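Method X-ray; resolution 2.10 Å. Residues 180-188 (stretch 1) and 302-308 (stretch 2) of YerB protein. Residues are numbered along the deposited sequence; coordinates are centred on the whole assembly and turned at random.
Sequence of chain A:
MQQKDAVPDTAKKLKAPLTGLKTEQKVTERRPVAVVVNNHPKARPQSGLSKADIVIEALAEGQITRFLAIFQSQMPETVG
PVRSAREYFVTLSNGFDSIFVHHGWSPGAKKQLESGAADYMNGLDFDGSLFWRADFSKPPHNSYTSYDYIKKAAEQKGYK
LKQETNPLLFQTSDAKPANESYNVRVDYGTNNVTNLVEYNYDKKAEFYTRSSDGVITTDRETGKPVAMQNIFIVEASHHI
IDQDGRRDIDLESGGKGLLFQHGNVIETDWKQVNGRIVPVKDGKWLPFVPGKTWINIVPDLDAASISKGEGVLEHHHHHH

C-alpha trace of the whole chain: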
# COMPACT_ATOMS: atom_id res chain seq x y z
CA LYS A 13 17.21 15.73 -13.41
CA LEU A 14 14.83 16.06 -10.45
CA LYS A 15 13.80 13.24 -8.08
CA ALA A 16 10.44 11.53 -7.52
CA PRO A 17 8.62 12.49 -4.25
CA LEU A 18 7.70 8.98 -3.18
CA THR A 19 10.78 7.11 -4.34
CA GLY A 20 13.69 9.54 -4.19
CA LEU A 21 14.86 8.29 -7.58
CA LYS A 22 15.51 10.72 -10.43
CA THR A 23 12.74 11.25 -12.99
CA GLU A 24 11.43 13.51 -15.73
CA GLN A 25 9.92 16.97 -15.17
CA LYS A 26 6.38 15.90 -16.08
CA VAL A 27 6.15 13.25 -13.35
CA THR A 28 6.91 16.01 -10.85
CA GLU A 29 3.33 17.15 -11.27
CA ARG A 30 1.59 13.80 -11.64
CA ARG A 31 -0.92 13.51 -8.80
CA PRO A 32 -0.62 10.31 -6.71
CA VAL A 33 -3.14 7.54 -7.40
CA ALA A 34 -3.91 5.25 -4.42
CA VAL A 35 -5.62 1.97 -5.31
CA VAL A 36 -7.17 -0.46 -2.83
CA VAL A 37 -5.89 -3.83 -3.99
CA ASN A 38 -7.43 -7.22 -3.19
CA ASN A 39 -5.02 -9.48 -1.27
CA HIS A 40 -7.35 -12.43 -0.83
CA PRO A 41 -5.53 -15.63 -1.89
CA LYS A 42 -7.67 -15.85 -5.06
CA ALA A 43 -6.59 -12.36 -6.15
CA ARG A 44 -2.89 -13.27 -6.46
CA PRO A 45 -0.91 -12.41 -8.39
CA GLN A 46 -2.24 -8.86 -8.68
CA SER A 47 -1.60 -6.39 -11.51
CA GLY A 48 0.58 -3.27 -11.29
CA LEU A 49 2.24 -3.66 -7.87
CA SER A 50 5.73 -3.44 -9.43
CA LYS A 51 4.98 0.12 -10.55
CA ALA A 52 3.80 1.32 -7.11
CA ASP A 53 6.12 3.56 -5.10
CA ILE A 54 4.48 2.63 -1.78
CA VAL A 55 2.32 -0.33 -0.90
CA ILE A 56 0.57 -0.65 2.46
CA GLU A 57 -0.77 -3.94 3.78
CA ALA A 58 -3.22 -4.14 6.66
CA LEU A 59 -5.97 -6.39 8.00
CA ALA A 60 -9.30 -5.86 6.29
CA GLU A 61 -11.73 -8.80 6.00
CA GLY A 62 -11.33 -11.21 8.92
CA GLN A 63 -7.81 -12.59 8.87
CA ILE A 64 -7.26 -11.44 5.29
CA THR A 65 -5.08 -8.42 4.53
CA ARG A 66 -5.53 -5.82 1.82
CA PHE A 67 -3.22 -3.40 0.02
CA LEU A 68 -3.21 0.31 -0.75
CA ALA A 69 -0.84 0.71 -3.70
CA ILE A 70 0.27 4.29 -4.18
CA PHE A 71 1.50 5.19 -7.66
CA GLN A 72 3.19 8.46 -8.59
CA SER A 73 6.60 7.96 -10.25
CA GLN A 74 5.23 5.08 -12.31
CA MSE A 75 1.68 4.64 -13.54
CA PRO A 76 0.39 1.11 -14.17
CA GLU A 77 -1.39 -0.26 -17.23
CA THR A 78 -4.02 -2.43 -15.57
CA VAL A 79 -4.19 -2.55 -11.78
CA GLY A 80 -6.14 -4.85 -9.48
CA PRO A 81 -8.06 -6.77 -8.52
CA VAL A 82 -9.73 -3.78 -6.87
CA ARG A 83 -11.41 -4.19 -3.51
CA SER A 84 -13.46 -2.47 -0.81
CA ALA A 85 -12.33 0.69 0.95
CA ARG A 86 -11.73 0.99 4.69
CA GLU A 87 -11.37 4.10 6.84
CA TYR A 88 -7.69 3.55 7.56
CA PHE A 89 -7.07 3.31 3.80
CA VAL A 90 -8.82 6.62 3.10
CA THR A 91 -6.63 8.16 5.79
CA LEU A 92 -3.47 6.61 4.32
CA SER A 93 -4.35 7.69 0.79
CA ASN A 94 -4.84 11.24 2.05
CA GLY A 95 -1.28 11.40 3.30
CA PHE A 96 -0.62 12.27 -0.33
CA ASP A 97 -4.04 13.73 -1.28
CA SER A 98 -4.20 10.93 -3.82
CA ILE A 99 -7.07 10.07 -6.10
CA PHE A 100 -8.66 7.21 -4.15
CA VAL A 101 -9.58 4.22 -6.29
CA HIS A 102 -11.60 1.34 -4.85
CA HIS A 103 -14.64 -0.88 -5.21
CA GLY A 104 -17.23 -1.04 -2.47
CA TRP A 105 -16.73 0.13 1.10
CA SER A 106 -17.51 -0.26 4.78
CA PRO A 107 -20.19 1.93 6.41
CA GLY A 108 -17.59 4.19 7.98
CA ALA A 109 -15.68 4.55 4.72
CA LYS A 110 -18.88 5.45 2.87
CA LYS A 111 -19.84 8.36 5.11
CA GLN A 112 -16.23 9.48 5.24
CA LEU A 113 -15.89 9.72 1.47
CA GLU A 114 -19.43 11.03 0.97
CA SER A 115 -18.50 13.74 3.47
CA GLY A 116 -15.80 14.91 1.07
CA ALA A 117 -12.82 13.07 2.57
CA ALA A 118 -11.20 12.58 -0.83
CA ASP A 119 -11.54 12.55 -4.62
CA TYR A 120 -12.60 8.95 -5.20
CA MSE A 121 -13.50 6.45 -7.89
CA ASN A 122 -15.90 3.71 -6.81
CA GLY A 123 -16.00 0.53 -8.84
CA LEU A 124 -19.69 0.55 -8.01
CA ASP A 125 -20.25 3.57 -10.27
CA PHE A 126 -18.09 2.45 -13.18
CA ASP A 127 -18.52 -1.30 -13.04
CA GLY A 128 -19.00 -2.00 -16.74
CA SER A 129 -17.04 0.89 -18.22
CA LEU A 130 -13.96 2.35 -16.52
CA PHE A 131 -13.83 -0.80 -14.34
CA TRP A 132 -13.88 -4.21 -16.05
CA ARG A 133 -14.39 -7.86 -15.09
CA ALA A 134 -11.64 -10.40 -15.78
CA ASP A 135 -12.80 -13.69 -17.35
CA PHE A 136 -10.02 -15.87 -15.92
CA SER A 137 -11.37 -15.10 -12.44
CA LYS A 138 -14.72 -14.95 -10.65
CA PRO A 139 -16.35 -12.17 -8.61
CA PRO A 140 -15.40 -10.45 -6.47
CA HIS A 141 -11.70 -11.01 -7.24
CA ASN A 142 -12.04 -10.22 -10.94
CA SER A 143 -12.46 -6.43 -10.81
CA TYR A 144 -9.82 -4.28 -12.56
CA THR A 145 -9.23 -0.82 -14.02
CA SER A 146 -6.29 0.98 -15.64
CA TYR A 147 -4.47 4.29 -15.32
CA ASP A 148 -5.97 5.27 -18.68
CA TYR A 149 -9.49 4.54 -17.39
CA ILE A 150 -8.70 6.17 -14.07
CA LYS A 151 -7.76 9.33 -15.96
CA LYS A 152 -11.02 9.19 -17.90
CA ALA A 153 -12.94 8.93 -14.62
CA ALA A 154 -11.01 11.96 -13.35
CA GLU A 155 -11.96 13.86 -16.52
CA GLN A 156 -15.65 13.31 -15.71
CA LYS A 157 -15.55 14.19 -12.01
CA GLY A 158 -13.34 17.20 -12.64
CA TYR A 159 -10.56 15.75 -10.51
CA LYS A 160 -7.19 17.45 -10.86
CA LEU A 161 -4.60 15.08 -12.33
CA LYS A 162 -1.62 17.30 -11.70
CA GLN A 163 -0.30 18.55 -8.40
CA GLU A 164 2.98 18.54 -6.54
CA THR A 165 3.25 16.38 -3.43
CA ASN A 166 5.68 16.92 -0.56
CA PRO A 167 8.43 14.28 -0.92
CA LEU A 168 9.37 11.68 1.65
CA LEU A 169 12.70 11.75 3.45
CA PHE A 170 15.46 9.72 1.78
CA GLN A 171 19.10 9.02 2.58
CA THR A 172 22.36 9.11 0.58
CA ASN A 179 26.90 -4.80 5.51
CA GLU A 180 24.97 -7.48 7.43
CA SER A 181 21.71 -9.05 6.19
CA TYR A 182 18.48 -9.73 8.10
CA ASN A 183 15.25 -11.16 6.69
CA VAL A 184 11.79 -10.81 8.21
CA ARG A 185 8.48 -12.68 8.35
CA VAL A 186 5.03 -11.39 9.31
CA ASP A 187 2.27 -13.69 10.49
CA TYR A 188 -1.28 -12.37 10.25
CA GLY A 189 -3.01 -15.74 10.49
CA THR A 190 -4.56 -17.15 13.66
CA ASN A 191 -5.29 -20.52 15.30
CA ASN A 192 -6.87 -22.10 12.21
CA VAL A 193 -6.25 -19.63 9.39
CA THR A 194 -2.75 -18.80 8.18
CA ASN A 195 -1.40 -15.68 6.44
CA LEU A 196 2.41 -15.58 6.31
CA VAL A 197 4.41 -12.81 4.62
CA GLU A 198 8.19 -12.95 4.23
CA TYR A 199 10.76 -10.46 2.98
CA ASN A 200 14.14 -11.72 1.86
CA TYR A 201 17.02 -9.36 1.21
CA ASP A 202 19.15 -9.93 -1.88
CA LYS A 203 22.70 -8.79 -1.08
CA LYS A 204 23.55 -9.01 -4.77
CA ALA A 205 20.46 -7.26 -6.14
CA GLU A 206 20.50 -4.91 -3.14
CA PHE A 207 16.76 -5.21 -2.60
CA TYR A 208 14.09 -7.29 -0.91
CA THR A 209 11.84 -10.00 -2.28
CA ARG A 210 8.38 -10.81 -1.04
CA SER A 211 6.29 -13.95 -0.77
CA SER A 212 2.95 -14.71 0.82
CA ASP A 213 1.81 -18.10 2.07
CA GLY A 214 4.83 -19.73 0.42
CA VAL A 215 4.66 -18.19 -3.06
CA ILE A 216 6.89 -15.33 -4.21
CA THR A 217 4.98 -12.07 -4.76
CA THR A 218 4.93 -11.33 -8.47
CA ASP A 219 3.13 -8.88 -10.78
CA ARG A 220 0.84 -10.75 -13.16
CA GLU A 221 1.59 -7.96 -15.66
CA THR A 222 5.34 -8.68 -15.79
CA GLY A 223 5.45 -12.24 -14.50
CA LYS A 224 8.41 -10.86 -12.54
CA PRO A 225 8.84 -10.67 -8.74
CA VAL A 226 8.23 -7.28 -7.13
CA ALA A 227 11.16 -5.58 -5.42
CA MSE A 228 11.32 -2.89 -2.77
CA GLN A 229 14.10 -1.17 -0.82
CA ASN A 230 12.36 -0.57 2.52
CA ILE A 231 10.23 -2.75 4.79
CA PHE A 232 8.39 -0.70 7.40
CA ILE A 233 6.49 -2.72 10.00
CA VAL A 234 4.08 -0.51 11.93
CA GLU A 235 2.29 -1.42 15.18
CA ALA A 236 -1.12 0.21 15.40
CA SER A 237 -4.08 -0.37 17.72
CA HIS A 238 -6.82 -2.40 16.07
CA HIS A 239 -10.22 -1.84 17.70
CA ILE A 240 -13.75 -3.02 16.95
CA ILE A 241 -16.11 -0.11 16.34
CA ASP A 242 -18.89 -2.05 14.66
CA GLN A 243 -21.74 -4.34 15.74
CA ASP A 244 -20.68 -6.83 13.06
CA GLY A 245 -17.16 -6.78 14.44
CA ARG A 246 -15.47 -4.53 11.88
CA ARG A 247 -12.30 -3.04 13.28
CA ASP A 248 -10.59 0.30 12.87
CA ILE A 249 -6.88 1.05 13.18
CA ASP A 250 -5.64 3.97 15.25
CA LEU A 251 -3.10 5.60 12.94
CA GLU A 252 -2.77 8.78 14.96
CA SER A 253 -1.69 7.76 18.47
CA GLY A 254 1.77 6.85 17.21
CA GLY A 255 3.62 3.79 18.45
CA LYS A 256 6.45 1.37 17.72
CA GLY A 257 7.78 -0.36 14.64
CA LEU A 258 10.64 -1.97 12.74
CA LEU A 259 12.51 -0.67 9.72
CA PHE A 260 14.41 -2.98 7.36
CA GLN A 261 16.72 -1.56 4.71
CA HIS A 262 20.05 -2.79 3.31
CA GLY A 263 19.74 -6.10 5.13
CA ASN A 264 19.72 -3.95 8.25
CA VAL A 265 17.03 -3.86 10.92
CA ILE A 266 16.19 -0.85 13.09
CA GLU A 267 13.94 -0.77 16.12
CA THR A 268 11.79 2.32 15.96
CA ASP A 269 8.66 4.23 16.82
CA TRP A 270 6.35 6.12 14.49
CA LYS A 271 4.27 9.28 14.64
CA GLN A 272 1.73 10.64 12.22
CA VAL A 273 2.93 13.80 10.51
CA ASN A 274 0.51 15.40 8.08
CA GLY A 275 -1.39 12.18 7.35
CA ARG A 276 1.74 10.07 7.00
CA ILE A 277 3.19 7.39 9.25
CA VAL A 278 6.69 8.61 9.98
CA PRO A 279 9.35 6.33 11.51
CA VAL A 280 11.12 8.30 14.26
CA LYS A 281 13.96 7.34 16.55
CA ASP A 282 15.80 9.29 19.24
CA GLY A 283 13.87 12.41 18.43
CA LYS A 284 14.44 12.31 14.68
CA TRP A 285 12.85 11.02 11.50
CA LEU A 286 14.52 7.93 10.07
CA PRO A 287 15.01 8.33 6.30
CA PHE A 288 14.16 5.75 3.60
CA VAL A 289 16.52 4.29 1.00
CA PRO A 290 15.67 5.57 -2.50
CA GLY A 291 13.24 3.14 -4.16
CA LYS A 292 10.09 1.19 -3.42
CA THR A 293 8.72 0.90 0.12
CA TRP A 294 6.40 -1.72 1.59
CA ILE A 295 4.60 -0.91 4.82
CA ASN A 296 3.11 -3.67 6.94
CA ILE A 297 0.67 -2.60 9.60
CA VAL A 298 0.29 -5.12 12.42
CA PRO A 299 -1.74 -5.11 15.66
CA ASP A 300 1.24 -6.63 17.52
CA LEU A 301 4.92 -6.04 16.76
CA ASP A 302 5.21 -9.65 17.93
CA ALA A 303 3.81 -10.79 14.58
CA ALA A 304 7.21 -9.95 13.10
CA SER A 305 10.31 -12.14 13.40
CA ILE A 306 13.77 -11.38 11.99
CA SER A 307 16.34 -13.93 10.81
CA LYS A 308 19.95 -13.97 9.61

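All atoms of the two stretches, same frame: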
# COMPACT_ATOMS: atom_id res chain seq x y z
N GLU A 180 26.00 -6.68 6.77
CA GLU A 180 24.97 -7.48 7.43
C GLU A 180 23.78 -7.79 6.52
O GLU A 180 23.67 -7.25 5.42
CB GLU A 180 24.48 -6.75 8.69
CG GLU A 180 25.53 -6.62 9.81
CD GLU A 180 26.84 -6.00 9.35
OE1 GLU A 180 26.81 -4.97 8.64
OE2 GLU A 180 27.91 -6.55 9.71
N SER A 181 22.89 -8.68 6.97
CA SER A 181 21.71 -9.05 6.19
C SER A 181 20.67 -9.81 7.01
O SER A 181 20.87 -10.98 7.35
CB SER A 181 22.11 -9.89 4.97
OG SER A 181 20.99 -10.22 4.18
N TYR A 182 19.56 -9.14 7.32
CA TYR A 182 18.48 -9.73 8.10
C TYR A 182 17.18 -9.82 7.29
O TYR A 182 16.80 -8.87 6.60
CB TYR A 182 18.22 -8.90 9.36
CG TYR A 182 19.34 -8.94 10.36
CD1 TYR A 182 19.41 -9.97 11.30
CD2 TYR A 182 20.34 -7.98 10.37
CE1 TYR A 182 20.45 -10.04 12.22
CE2 TYR A 182 21.39 -8.03 11.29
CZ TYR A 182 21.43 -9.06 12.21
OH TYR A 182 22.46 -9.14 13.13
N ASN A 183 16.51 -10.96 7.39
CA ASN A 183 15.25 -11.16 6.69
C ASN A 183 14.15 -11.11 7.74
O ASN A 183 14.41 -11.25 8.93
CB ASN A 183 15.23 -12.51 5.97
CG ASN A 183 16.32 -12.64 4.92
OD1 ASN A 183 16.59 -11.70 4.18
ND2 ASN A 183 16.95 -13.81 4.85
N VAL A 184 12.91 -10.90 7.29
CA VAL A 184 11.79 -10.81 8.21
C VAL A 184 10.53 -11.51 7.69
O VAL A 184 10.30 -11.61 6.49
CB VAL A 184 11.44 -9.33 8.52
CG1 VAL A 184 11.14 -8.58 7.23
CG2 VAL A 184 10.25 -9.26 9.46
N ARG A 185 9.73 -12.01 8.64
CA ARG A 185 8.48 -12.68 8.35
C ARG A 185 7.38 -12.01 9.17
O ARG A 185 7.62 -11.53 10.26
CB ARG A 185 8.57 -14.17 8.73
CG ARG A 185 9.41 -15.03 7.79
CD ARG A 185 10.90 -14.86 8.02
NE ARG A 185 11.67 -15.64 7.05
CZ ARG A 185 11.97 -15.22 5.82
NH1 ARG A 185 12.67 -16.00 5.01
NH2 ARG A 185 11.60 -14.01 5.42
N VAL A 186 6.16 -12.00 8.63
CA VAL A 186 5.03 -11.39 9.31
C VAL A 186 3.88 -12.38 9.26
O VAL A 186 3.46 -12.80 8.19
CB VAL A 186 4.59 -10.07 8.61
CG1 VAL A 186 3.49 -9.39 9.42
CG2 VAL A 186 5.79 -9.15 8.44
N ASP A 187 3.38 -12.75 10.43
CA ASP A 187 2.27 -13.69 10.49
C ASP A 187 0.99 -12.99 10.89
O ASP A 187 0.88 -12.46 11.99
CB ASP A 187 2.58 -14.82 11.47
CG ASP A 187 1.38 -15.68 11.75
OD1 ASP A 187 0.74 -16.16 10.78
OD2 ASP A 187 1.07 -15.88 12.94
N TYR A 188 0.01 -12.99 9.99
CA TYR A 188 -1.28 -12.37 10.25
C TYR A 188 -2.30 -13.43 10.63
O TYR A 188 -3.28 -13.12 11.30
CB TYR A 188 -1.79 -11.63 9.01
CG TYR A 188 -1.13 -10.30 8.74
CD1 TYR A 188 -0.23 -10.13 7.69
CD2 TYR A 188 -1.44 -9.19 9.53
CE1 TYR A 188 0.33 -8.88 7.41
CE2 TYR A 188 -0.88 -7.94 9.27
CZ TYR A 188 -0.01 -7.79 8.21
OH TYR A 188 0.48 -6.53 7.94
N ASP A 302 4.78 -8.29 17.67
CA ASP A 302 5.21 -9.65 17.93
C ASP A 302 4.99 -10.52 16.70
O ASP A 302 5.59 -11.59 16.56
CB ASP A 302 4.43 -10.23 19.11
CG ASP A 302 5.29 -11.05 20.04
OD1 ASP A 302 4.72 -11.80 20.86
OD2 ASP A 302 6.54 -10.95 19.96
N ALA A 303 4.12 -10.06 15.81
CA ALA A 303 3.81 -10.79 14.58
C ALA A 303 5.03 -10.86 13.68
O ALA A 303 5.09 -11.71 12.79
CB ALA A 303 2.67 -10.12 13.86
N ALA A 304 5.99 -9.98 13.90
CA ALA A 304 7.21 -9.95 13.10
C ALA A 304 8.33 -10.76 13.75
O ALA A 304 8.41 -10.85 14.98
CB ALA A 304 7.66 -8.51 12.89
N SER A 305 9.19 -11.33 12.92
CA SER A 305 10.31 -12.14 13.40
C SER A 305 11.47 -12.06 12.40
O SER A 305 11.33 -12.46 11.25
CB SER A 305 9.88 -13.59 13.56
OG SER A 305 8.78 -13.69 14.46
N ILE A 306 12.60 -11.53 12.85
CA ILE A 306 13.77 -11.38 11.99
C ILE A 306 14.57 -12.68 11.94
O ILE A 306 14.35 -13.58 12.74
CB ILE A 306 14.69 -10.26 12.50
CG1 ILE A 306 15.20 -10.58 13.90
CG2 ILE A 306 13.93 -8.95 12.53
CD1 ILE A 306 16.21 -9.57 14.44
N SER A 307 15.49 -12.76 10.98
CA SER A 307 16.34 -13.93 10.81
C SER A 307 17.58 -13.58 10.00
O SER A 307 17.53 -12.75 9.09
CB SER A 307 15.57 -15.05 10.09
OG SER A 307 14.44 -15.45 10.84
N LYS A 308 18.70 -14.22 10.32
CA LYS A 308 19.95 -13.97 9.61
C LYS A 308 20.02 -14.84 8.36
O LYS A 308 19.24 -15.81 8.28
CB LYS A 308 21.14 -14.27 10.53
CG LYS A 308 22.51 -14.00 9.90
CD LYS A 308 23.66 -14.39 10.82
CE LYS A 308 23.68 -13.56 12.09
NZ LYS A 308 24.85 -13.87 12.94
O HOH W 1 12.31 -17.38 9.09

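Antiparallel pairing of strand 183-187 with strand 304-307 in YerB protein, two segments more than a hundred residues apart in sequence. The strand directions differ by 157°, their axes approach to 4.6 Å, and the contact buries 563 Å² counted over both sides.

Backbone hydrogen bonds carry the pairing. Asn183 and Ser307 form one reciprocal pair: Asn183 N donates to Ser307 O at 2.7 Å and nearly straight (170°), whereas Ser307 N reaches Asn183 O at 2.8 Å with a more bent angle of 131°. Two residues along, Arg185 and Ser305 repeat the pattern, with both Arg185 N to Ser305 O and Ser305 N to Arg185 O at 3.1 Å. A fifth bond, Asp187 N to Ala303 O (3.1 Å, 164°), extends the ladder beyond the last reciprocal pair.

CA-H...O contacts supplement these bonds; the same carbonyl oxygens also approach CA atoms of the opposing stretch. Asn183 O lies 3.1 Å from Ile306 CA, Arg185 O lies 3.3 Å from Ala304 CA, and Ser307 O lies 3.3 Å from Tyr182 CA. At the non-hydrogen-bonded pairs the backbones draw closer, with Val184 CA 4.3 Å from Ile306 CA and Val186 CA 4.6 Å from Ala304 CA.

Apolar side-chain contacts are looser. Val184 CG2 meets Ala304 CB at 4.4 Å on the sheet face shared by Val184, Val186, Ala304 and Ile306. Tyr182 CD1 approaches Ile306 CD1 at 4.5 Å, the ring lying oblique to its neighbours.

Polar side chains occupy the other face, with Asn183, Arg185, Ser305 and Ser307. Arg185 folds back so that its NH2 donates to Val184 O (2.9 Å), while Ser307 OG donates to Ile306 O (2.7 Å). A water links the strands: it accepts from Arg185 NE at 2.8 Å and donates a weak bond to Ser307 OG at 3.4 Å.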